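Alpha-1,2-mannosidase (Bacteroides thetaiotaomicron, PDB 2WW2) is an inverting alpha-mannosidase of the calcium-dependent glycoside hydrolase family GH92 that hydrolyses alpha-linked mannose in a human gut symbiont. Local coordinates at residues F7-V11 against L271-A276. Numbering follows the deposited sequence.
Sequences FVDYV and LGRVEA
Phe-7 packs its ring obliquely against the type I beta turn from Leu-271 to Val-274, the short link by which helix 256-271 passes into strand 274-277, outermost within this chain in a mixed sheet of the GH92 catalytic domain. The contact illustrates how a segment near the N-terminus can pack on a helix-to-strand link with no hydrogen bond between the two; the nearest polar tie is from Val-8 N to Asn-268 OD1 of the helix. Packing is tight at the turn, where CD2 of Phe-7 comes within 3.5 Å of Gly-272 CA, an approach made over bare backbone. With CG anti to the carbonyl carbon (chi1 -71°), the ring extends from the turn to the strand, where Glu-275 CG meets its edge, 3.8 Å from CE2. Tyr-288 of helix 281-294 stacks on this ring, and an alanine in place of Phe-7 would probably open a gap beside Gly-272 and strip Tyr-288 of its aromatic partner. The looser side is at partly exposed Glu-275, whose carboxylate plane stands 63° from the ring and bonds through OE1 to His-665. In the buried part, CD1 of Leu-271 touches both valines, 3.7 Å from Val-8 CA and 3.8 Å from Val-11 CG2.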
loop_
_atom_site.group_PDB
_atom_site.type_symbol
_atom_site.label_atom_id
_atom_site.label_comp_id
_atom_site.label_asym_id
_atom_site.label_seq_id
_atom_site.Cartn_x
_atom_site.Cartn_y
_atom_site.Cartn_z
ATOM N N PHE A 7 -22.060 31.148 19.892
ATOM C CA PHE A 7 -21.735 29.785 19.499
ATOM C C PHE A 7 -22.115 29.465 18.056
ATOM O O PHE A 7 -21.336 28.810 17.341
ATOM C CB PHE A 7 -22.334 28.779 20.488
ATOM C CG PHE A 7 -21.638 28.794 21.826
ATOM C CD1 PHE A 7 -20.252 28.932 21.886
ATOM C CD2 PHE A 7 -22.346 28.716 22.991
ATOM C CE1 PHE A 7 -19.590 28.973 23.114
ATOM C CE2 PHE A 7 -21.704 28.765 24.217
ATOM C CZ PHE A 7 -20.328 28.887 24.278
ATOM N N VAL A 8 -23.256 29.970 17.594
ATOM C CA VAL A 8 -23.694 29.651 16.213
ATOM C C VAL A 8 -22.765 30.303 15.186
ATOM O O VAL A 8 -22.653 29.823 14.066
ATOM C CB VAL A 8 -25.184 30.037 15.952
ATOM C CG1 VAL A 8 -25.311 31.555 15.811
ATOM C CG2 VAL A 8 -25.724 29.340 14.702
ATOM N N ASP A 9 -22.077 31.380 15.575
ATOM C CA ASP A 9 -21.114 32.054 14.681
ATOM C C ASP A 9 -19.918 31.156 14.334
ATOM O O ASP A 9 -19.217 31.394 13.346
ATOM C CB ASP A 9 -20.591 33.371 15.297
ATOM C CG ASP A 9 -21.684 34.415 15.457
ATOM O OD1 ASP A 9 -22.592 34.437 14.607
ATOM O OD2 ASP A 9 -21.632 35.218 16.418
ATOM N N TYR A 10 -19.679 30.135 15.145
ATOM C CA TYR A 10 -18.593 29.200 14.869
ATOM C C TYR A 10 -18.992 28.110 13.857
ATOM O O TYR A 10 -18.135 27.385 13.342
ATOM C CB TYR A 10 -18.119 28.548 16.168
ATOM C CG TYR A 10 -17.397 29.519 17.075
ATOM C CD1 TYR A 10 -16.177 30.097 16.678
ATOM C CD2 TYR A 10 -17.913 29.851 18.312
ATOM C CE1 TYR A 10 -15.491 30.989 17.510
ATOM C CE2 TYR A 10 -17.234 30.769 19.155
ATOM C CZ TYR A 10 -16.029 31.316 18.731
ATOM O OH TYR A 10 -15.352 32.202 19.531
ATOM N N VAL A 11 -20.284 27.999 13.557
ATOM C CA VAL A 11 -20.758 26.864 12.761
ATOM C C VAL A 11 -20.497 27.063 11.269
ATOM O O VAL A 11 -20.914 28.070 10.702
ATOM C CB VAL A 11 -22.263 26.589 12.972
ATOM C CG1 VAL A 11 -22.769 25.482 12.014
ATOM C CG2 VAL A 11 -22.524 26.204 14.428
ATOM N N LEU A 271 -26.898 24.961 21.071
ATOM C CA LEU A 271 -25.435 24.798 21.055
ATOM C C LEU A 271 -24.863 25.170 22.415
ATOM O O LEU A 271 -23.893 24.564 22.878
ATOM C CB LEU A 271 -24.752 25.642 19.958
ATOM C CG LEU A 271 -25.171 25.301 18.514
ATOM C CD1 LEU A 271 -24.662 26.361 17.535
ATOM C CD2 LEU A 271 -24.705 23.891 18.116
ATOM N N GLY A 272 -25.451 26.184 23.043
ATOM C CA GLY A 272 -24.905 26.731 24.290
ATOM C C GLY A 272 -25.063 25.828 25.497
ATOM O O GLY A 272 -24.550 26.137 26.579
ATOM N N ARG A 273 -25.756 24.703 25.328
ATOM C CA ARG A 273 -25.820 23.737 26.422
ATOM C C ARG A 273 -24.466 23.112 26.735
ATOM O O ARG A 273 -24.284 22.557 27.818
ATOM C CB ARG A 273 -26.865 22.653 26.173
ATOM C CG ARG A 273 -28.280 23.198 26.116
ATOM C CD ARG A 273 -29.274 22.075 26.304
ATOM N NE ARG A 273 -30.645 22.548 26.164
ATOM C CZ ARG A 273 -31.693 21.743 26.091
ATOM N NH1 ARG A 273 -31.501 20.435 26.132
ATOM N NH2 ARG A 273 -32.925 22.242 25.964
ATOM N N VAL A 274 -23.525 23.187 25.795
ATOM C CA VAL A 274 -22.138 22.914 26.131
ATOM C C VAL A 274 -21.255 24.106 25.764
ATOM O O VAL A 274 -21.195 24.539 24.605
ATOM C CB VAL A 274 -21.593 21.536 25.603
ATOM C CG1 VAL A 274 -21.863 21.365 24.127
ATOM C CG2 VAL A 274 -20.075 21.395 25.920
ATOM N N GLU A 275 -20.622 24.679 26.778
ATOM C CA GLU A 275 -19.848 25.886 26.580
ATOM C C GLU A 275 -18.363 25.560 26.591
ATOM O O GLU A 275 -17.810 25.252 27.649
ATOM C CB GLU A 275 -20.070 26.866 27.727
ATOM C CG GLU A 275 -21.393 27.546 27.805
ATOM C CD GLU A 275 -21.352 28.662 28.871
ATOM O OE1 GLU A 275 -21.873 28.438 29.978
ATOM O OE2 GLU A 275 -20.757 29.723 28.609
ATOM N N ALA A 276 -17.715 25.668 25.439
ATOM C CA ALA A 276 -16.278 25.442 25.343
ATOM C C ALA A 276 -15.511 26.756 25.465
ATOM O O ALA A 276 -15.854 27.747 24.793
ATOM C CB ALA A 276 -15.938 24.755 24.025
#